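Local structure of putative polyketide cyclase (Silicibacter sp. TM1040, 3F8H) at residues 109-123 against 136-150. The protein is of unknown function but, as a putative polyketide cyclase with a SnoaL-like domain, may cyclise a polyketide. Numbering follows the deposited sequence. Where two conformers were deposited one is given.
Sequences LPEARQQSYKLPAGS and TTYYNLSDWIKQVSA. With ACT (acetate ion), chain G.
The antiparallel hairpin of strands 115-128 and 131-139 meets the C-terminal helix 141-149 here, in a SnoaL-like fold. G122 and Y138 form a hydrogen-bonded pair, with G122 N to Y138 O at 2.9 Å. Helix 141-149 follows closely in the chain and passes along strand 115-123, roughly antiparallel to it at 150°. N140 caps the helix, its OD1 accepting from D143 N.

The Q147 side-chain amide then takes the place of a strand neighbour. Its OE1 accepts from K118 N at 2.9 Å, on a lone pair, and its NE2 donates to K118 O at 2.8 Å. NE2 also donates to D143 OD2, so both amide hydrogens are used and the amide cannot readily flip.

W144 sets its indole edge against Y117 in a T-shaped stack, planes at 79°. NE1 lies 3.3 Å above the centre of the Y117 ring. With CG anti to the backbone N (chi1 -178°), the W144 ring reaches across to Y117. At the far end of the indole, CZ3 meets L109 CD2 at 3.9 Å.

Q115 NE2 bridges V148 O (2.8 Å) and E111 O, while its OE1 accepts from R113 N. A leucine at Q115 would probably leave V148 O without this donor and free the 111-113 loop to shift. R113 NH2 forms a salt bridge with the terminal carboxylate, A150 OXT, at 3.2 Å. Side-chain amides thus bond to main-chain groups in both directions, Q147 to the strand and Q115 to the helix, and a salt bridge holds the chain end.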
# COMPACT_ATOMS: atom_id res chain seq x y z
N LEU A 109 -15.38 -14.15 4.18
CA LEU A 109 -15.59 -13.36 2.97
C LEU A 109 -16.87 -13.84 2.27
O LEU A 109 -17.42 -14.86 2.66
CB LEU A 109 -14.37 -13.41 2.08
CG LEU A 109 -13.30 -12.52 2.70
CD1 LEU A 109 -11.97 -12.61 1.95
CD2 LEU A 109 -13.84 -11.07 2.72
N PRO A 110 -17.38 -13.10 1.27
CA PRO A 110 -18.60 -13.64 0.70
C PRO A 110 -18.46 -14.96 -0.01
O PRO A 110 -17.36 -15.46 -0.26
CB PRO A 110 -19.03 -12.58 -0.31
CG PRO A 110 -18.32 -11.33 0.08
CD PRO A 110 -17.07 -11.74 0.80
N GLU A 111 -19.61 -15.50 -0.37
CA GLU A 111 -19.66 -16.80 -1.03
C GLU A 111 -19.04 -16.73 -2.41
O GLU A 111 -19.30 -15.82 -3.18
CB GLU A 111 -21.09 -17.31 -1.13
CG GLU A 111 -21.23 -18.69 -1.80
CD GLU A 111 -22.68 -19.10 -2.01
OE1 GLU A 111 -23.56 -18.54 -1.33
OE2 GLU A 111 -22.95 -19.99 -2.85
N ALA A 112 -18.18 -17.70 -2.68
CA ALA A 112 -17.54 -17.81 -4.02
C ALA A 112 -18.57 -18.36 -5.00
O ALA A 112 -19.27 -19.32 -4.73
CB ALA A 112 -16.32 -18.73 -3.98
N ARG A 113 -18.63 -17.71 -6.16
CA ARG A 113 -19.55 -18.09 -7.23
C ARG A 113 -18.89 -17.88 -8.58
O ARG A 113 -19.56 -17.66 -9.58
CB ARG A 113 -20.85 -17.27 -7.14
CG ARG A 113 -21.61 -17.42 -5.83
CD ARG A 113 -22.86 -16.53 -5.76
NE ARG A 113 -22.53 -15.11 -5.56
CZ ARG A 113 -22.50 -14.20 -6.53
NH1 ARG A 113 -22.81 -14.54 -7.78
NH2 ARG A 113 -22.19 -12.93 -6.25
N GLN A 114 -17.58 -17.95 -8.58
CA GLN A 114 -16.73 -17.78 -9.76
C GLN A 114 -16.84 -16.37 -10.29
O GLN A 114 -16.77 -16.13 -11.48
CB GLN A 114 -17.08 -18.79 -10.84
CG GLN A 114 -17.26 -20.19 -10.32
CD GLN A 114 -16.06 -20.69 -9.57
OE1 GLN A 114 -14.93 -20.61 -10.07
NE2 GLN A 114 -16.29 -21.23 -8.36
N GLN A 115 -17.05 -15.44 -9.36
CA GLN A 115 -17.11 -14.00 -9.68
C GLN A 115 -15.74 -13.50 -10.13
O GLN A 115 -14.72 -13.84 -9.54
CB GLN A 115 -17.45 -13.10 -8.47
CG GLN A 115 -18.65 -13.37 -7.63
CD GLN A 115 -18.35 -14.35 -6.53
OE1 GLN A 115 -17.67 -15.36 -6.73
NE2 GLN A 115 -18.89 -14.07 -5.35
N SER A 116 -15.76 -12.64 -11.14
CA SER A 116 -14.53 -11.98 -11.59
C SER A 116 -14.36 -10.65 -10.85
O SER A 116 -15.31 -10.01 -10.37
CB SER A 116 -14.52 -11.82 -13.11
OG SER A 116 -15.31 -10.73 -13.49
N TYR A 117 -13.11 -10.24 -10.70
CA TYR A 117 -12.82 -8.99 -10.06
C TYR A 117 -11.54 -8.38 -10.62
O TYR A 117 -10.66 -9.05 -11.18
CB TYR A 117 -12.72 -9.15 -8.53
CG TYR A 117 -11.71 -10.23 -8.08
CD1 TYR A 117 -12.15 -11.52 -7.87
CD2 TYR A 117 -10.36 -9.96 -7.91
CE1 TYR A 117 -11.26 -12.54 -7.46
CE2 TYR A 117 -9.45 -10.99 -7.52
CZ TYR A 117 -9.92 -12.27 -7.31
OH TYR A 117 -9.10 -13.31 -6.93
N LYS A 118 -11.45 -7.08 -10.46
CA LYS A 118 -10.27 -6.35 -10.90
C LYS A 118 -10.03 -5.22 -9.93
O LYS A 118 -10.91 -4.41 -9.66
CB LYS A 118 -10.43 -5.78 -12.31
CG LYS A 118 -9.16 -5.11 -12.84
CD LYS A 118 -9.39 -4.25 -14.09
CE LYS A 118 -9.56 -5.06 -15.35
NZ LYS A 118 -9.68 -4.26 -16.62
N LEU A 119 -8.83 -5.17 -9.38
CA LEU A 119 -8.56 -4.10 -8.46
C LEU A 119 -7.10 -3.85 -8.23
O LEU A 119 -6.27 -4.75 -8.35
CB LEU A 119 -9.26 -4.34 -7.12
CG LEU A 119 -8.68 -5.41 -6.23
CD1 LEU A 119 -9.34 -5.34 -4.90
CD2 LEU A 119 -8.83 -6.77 -6.86
N PRO A 120 -6.78 -2.60 -7.92
CA PRO A 120 -5.44 -2.22 -7.63
C PRO A 120 -5.04 -2.77 -6.29
O PRO A 120 -5.88 -3.05 -5.46
CB PRO A 120 -5.50 -0.69 -7.58
CG PRO A 120 -6.88 -0.30 -7.87
CD PRO A 120 -7.73 -1.47 -7.94
N ALA A 121 -3.74 -2.95 -6.15
CA ALA A 121 -3.13 -3.38 -4.91
C ALA A 121 -1.72 -2.87 -4.87
O ALA A 121 -1.12 -2.43 -5.89
CB ALA A 121 -3.14 -4.94 -4.73
N GLY A 122 -1.23 -2.88 -3.66
CA GLY A 122 0.15 -2.49 -3.36
C GLY A 122 0.81 -3.33 -2.29
O GLY A 122 0.18 -3.74 -1.27
N SER A 123 2.10 -3.58 -2.50
CA SER A 123 2.91 -4.34 -1.56
C SER A 123 4.21 -3.63 -1.18
O SER A 123 4.81 -2.91 -1.97
CB SER A 123 3.27 -5.71 -2.13
OG SER A 123 2.14 -6.55 -2.40
N THR A 136 4.16 -7.15 3.07
CA THR A 136 2.85 -6.58 3.46
C THR A 136 2.13 -6.17 2.19
O THR A 136 2.72 -5.60 1.31
CB THR A 136 2.90 -5.33 4.39
OG1 THR A 136 3.88 -5.49 5.44
CG2 THR A 136 1.54 -5.16 5.03
N THR A 137 0.85 -6.49 2.11
CA THR A 137 0.03 -6.20 0.93
C THR A 137 -1.24 -5.51 1.32
O THR A 137 -1.87 -5.84 2.32
CB THR A 137 -0.21 -7.48 0.13
OG1 THR A 137 1.07 -7.93 -0.39
CG2 THR A 137 -1.17 -7.22 -1.04
N TYR A 138 -1.55 -4.47 0.57
CA TYR A 138 -2.76 -3.69 0.82
C TYR A 138 -3.62 -3.61 -0.41
O TYR A 138 -3.14 -3.64 -1.57
CB TYR A 138 -2.41 -2.26 1.20
CG TYR A 138 -1.57 -2.05 2.44
CD1 TYR A 138 -2.13 -2.11 3.70
CD2 TYR A 138 -0.25 -1.67 2.32
CE1 TYR A 138 -1.37 -1.87 4.81
CE2 TYR A 138 0.51 -1.43 3.42
CZ TYR A 138 -0.04 -1.54 4.67
OH TYR A 138 0.75 -1.27 5.74
N TYR A 139 -4.89 -3.48 -0.15
CA TYR A 139 -5.89 -3.28 -1.23
C TYR A 139 -7.19 -2.84 -0.62
O TYR A 139 -7.39 -2.94 0.62
CB TYR A 139 -6.04 -4.57 -2.06
CG TYR A 139 -6.49 -5.68 -1.18
CD1 TYR A 139 -7.85 -5.91 -0.97
CD2 TYR A 139 -5.58 -6.48 -0.51
CE1 TYR A 139 -8.29 -6.89 -0.14
CE2 TYR A 139 -6.01 -7.48 0.34
CZ TYR A 139 -7.37 -7.67 0.52
OH TYR A 139 -7.82 -8.65 1.34
N ASN A 140 -8.07 -2.32 -1.46
CA ASN A 140 -9.41 -1.87 -1.01
C ASN A 140 -10.35 -3.05 -0.83
O ASN A 140 -11.01 -3.50 -1.77
CB ASN A 140 -9.98 -0.79 -1.93
CG ASN A 140 -11.17 -0.05 -1.32
OD1 ASN A 140 -11.93 -0.63 -0.54
ND2 ASN A 140 -11.35 1.22 -1.70
N LEU A 141 -10.43 -3.52 0.41
CA LEU A 141 -11.26 -4.70 0.73
C LEU A 141 -12.75 -4.44 0.54
O LEU A 141 -13.51 -5.28 0.06
CB LEU A 141 -10.98 -5.18 2.14
CG LEU A 141 -11.79 -6.37 2.64
CD1 LEU A 141 -11.52 -7.55 1.75
CD2 LEU A 141 -11.45 -6.66 4.08
N SER A 142 -13.16 -3.24 0.92
CA SER A 142 -14.53 -2.86 0.79
C SER A 142 -14.94 -2.94 -0.67
O SER A 142 -16.02 -3.40 -0.98
CB SER A 142 -14.74 -1.44 1.28
OG SER A 142 -14.53 -1.40 2.66
N ASP A 143 -14.06 -2.47 -1.55
CA ASP A 143 -14.31 -2.46 -2.98
C ASP A 143 -14.37 -3.87 -3.52
O ASP A 143 -15.25 -4.22 -4.32
CB ASP A 143 -13.24 -1.69 -3.76
CG ASP A 143 -13.50 -1.72 -5.25
OD1 ASP A 143 -14.59 -1.28 -5.64
OD2 ASP A 143 -12.62 -2.15 -6.04
N TRP A 144 -13.45 -4.69 -3.05
CA TRP A 144 -13.43 -6.07 -3.48
C TRP A 144 -14.75 -6.77 -3.13
O TRP A 144 -15.32 -7.47 -3.95
CB TRP A 144 -12.25 -6.87 -2.92
CG TRP A 144 -12.24 -8.30 -3.43
CD1 TRP A 144 -11.79 -8.74 -4.65
CD2 TRP A 144 -12.74 -9.45 -2.74
NE1 TRP A 144 -12.00 -10.11 -4.76
CE2 TRP A 144 -12.56 -10.56 -3.60
CE3 TRP A 144 -13.32 -9.66 -1.49
CZ2 TRP A 144 -12.94 -11.84 -3.25
CZ3 TRP A 144 -13.68 -10.93 -1.14
CH2 TRP A 144 -13.50 -12.01 -2.02
N ILE A 145 -15.21 -6.54 -1.91
CA ILE A 145 -16.42 -7.17 -1.40
C ILE A 145 -17.61 -6.74 -2.21
O ILE A 145 -18.55 -7.52 -2.47
CB ILE A 145 -16.67 -6.85 0.09
CG1 ILE A 145 -15.63 -7.60 0.95
CG2 ILE A 145 -18.09 -7.25 0.49
CD1 ILE A 145 -15.78 -7.35 2.42
N LYS A 146 -17.55 -5.49 -2.64
CA LYS A 146 -18.62 -4.91 -3.43
C LYS A 146 -18.66 -5.63 -4.78
O LYS A 146 -19.70 -6.09 -5.23
CB LYS A 146 -18.42 -3.40 -3.61
CG LYS A 146 -19.44 -2.74 -4.50
N GLN A 147 -17.49 -5.80 -5.37
CA GLN A 147 -17.37 -6.43 -6.68
C GLN A 147 -17.91 -7.86 -6.71
O GLN A 147 -18.62 -8.24 -7.62
CB GLN A 147 -15.92 -6.44 -7.19
CG GLN A 147 -15.38 -5.08 -7.61
CD GLN A 147 -14.02 -5.17 -8.26
OE1 GLN A 147 -13.81 -5.96 -9.16
NE2 GLN A 147 -13.07 -4.31 -7.82
N VAL A 148 -17.57 -8.65 -5.70
CA VAL A 148 -17.95 -10.08 -5.67
C VAL A 148 -19.33 -10.35 -5.13
O VAL A 148 -19.87 -11.45 -5.26
CB VAL A 148 -16.90 -10.98 -4.94
CG1 VAL A 148 -15.60 -10.98 -5.72
CG2 VAL A 148 -16.68 -10.55 -3.50
N SER A 149 -19.90 -9.31 -4.54
CA SER A 149 -21.23 -9.44 -3.94
C SER A 149 -22.27 -9.08 -4.98
O SER A 149 -23.46 -9.32 -4.81
CB SER A 149 -21.38 -8.50 -2.74
OG SER A 149 -20.47 -8.83 -1.71
N ALA A 150 -21.78 -8.51 -6.08
CA ALA A 150 -22.65 -8.08 -7.19
C ALA A 150 -23.12 -9.29 -7.98
O ALA A 150 -24.24 -9.27 -8.50
CB ALA A 150 -21.92 -7.11 -8.11
OXT ALA A 150 -22.40 -10.31 -8.10
C ACT G . -5.74 -4.60 3.48
O ACT G . -5.39 -3.43 3.13
OXT ACT G . -4.80 -5.46 3.69
CH3 ACT G . -7.20 -4.97 3.64
O HOH W 1 -21.06 -13.96 -3.25
O HOH W 2 -18.02 -10.00 -10.49
O HOH W 3 -7.82 -1.78 -4.22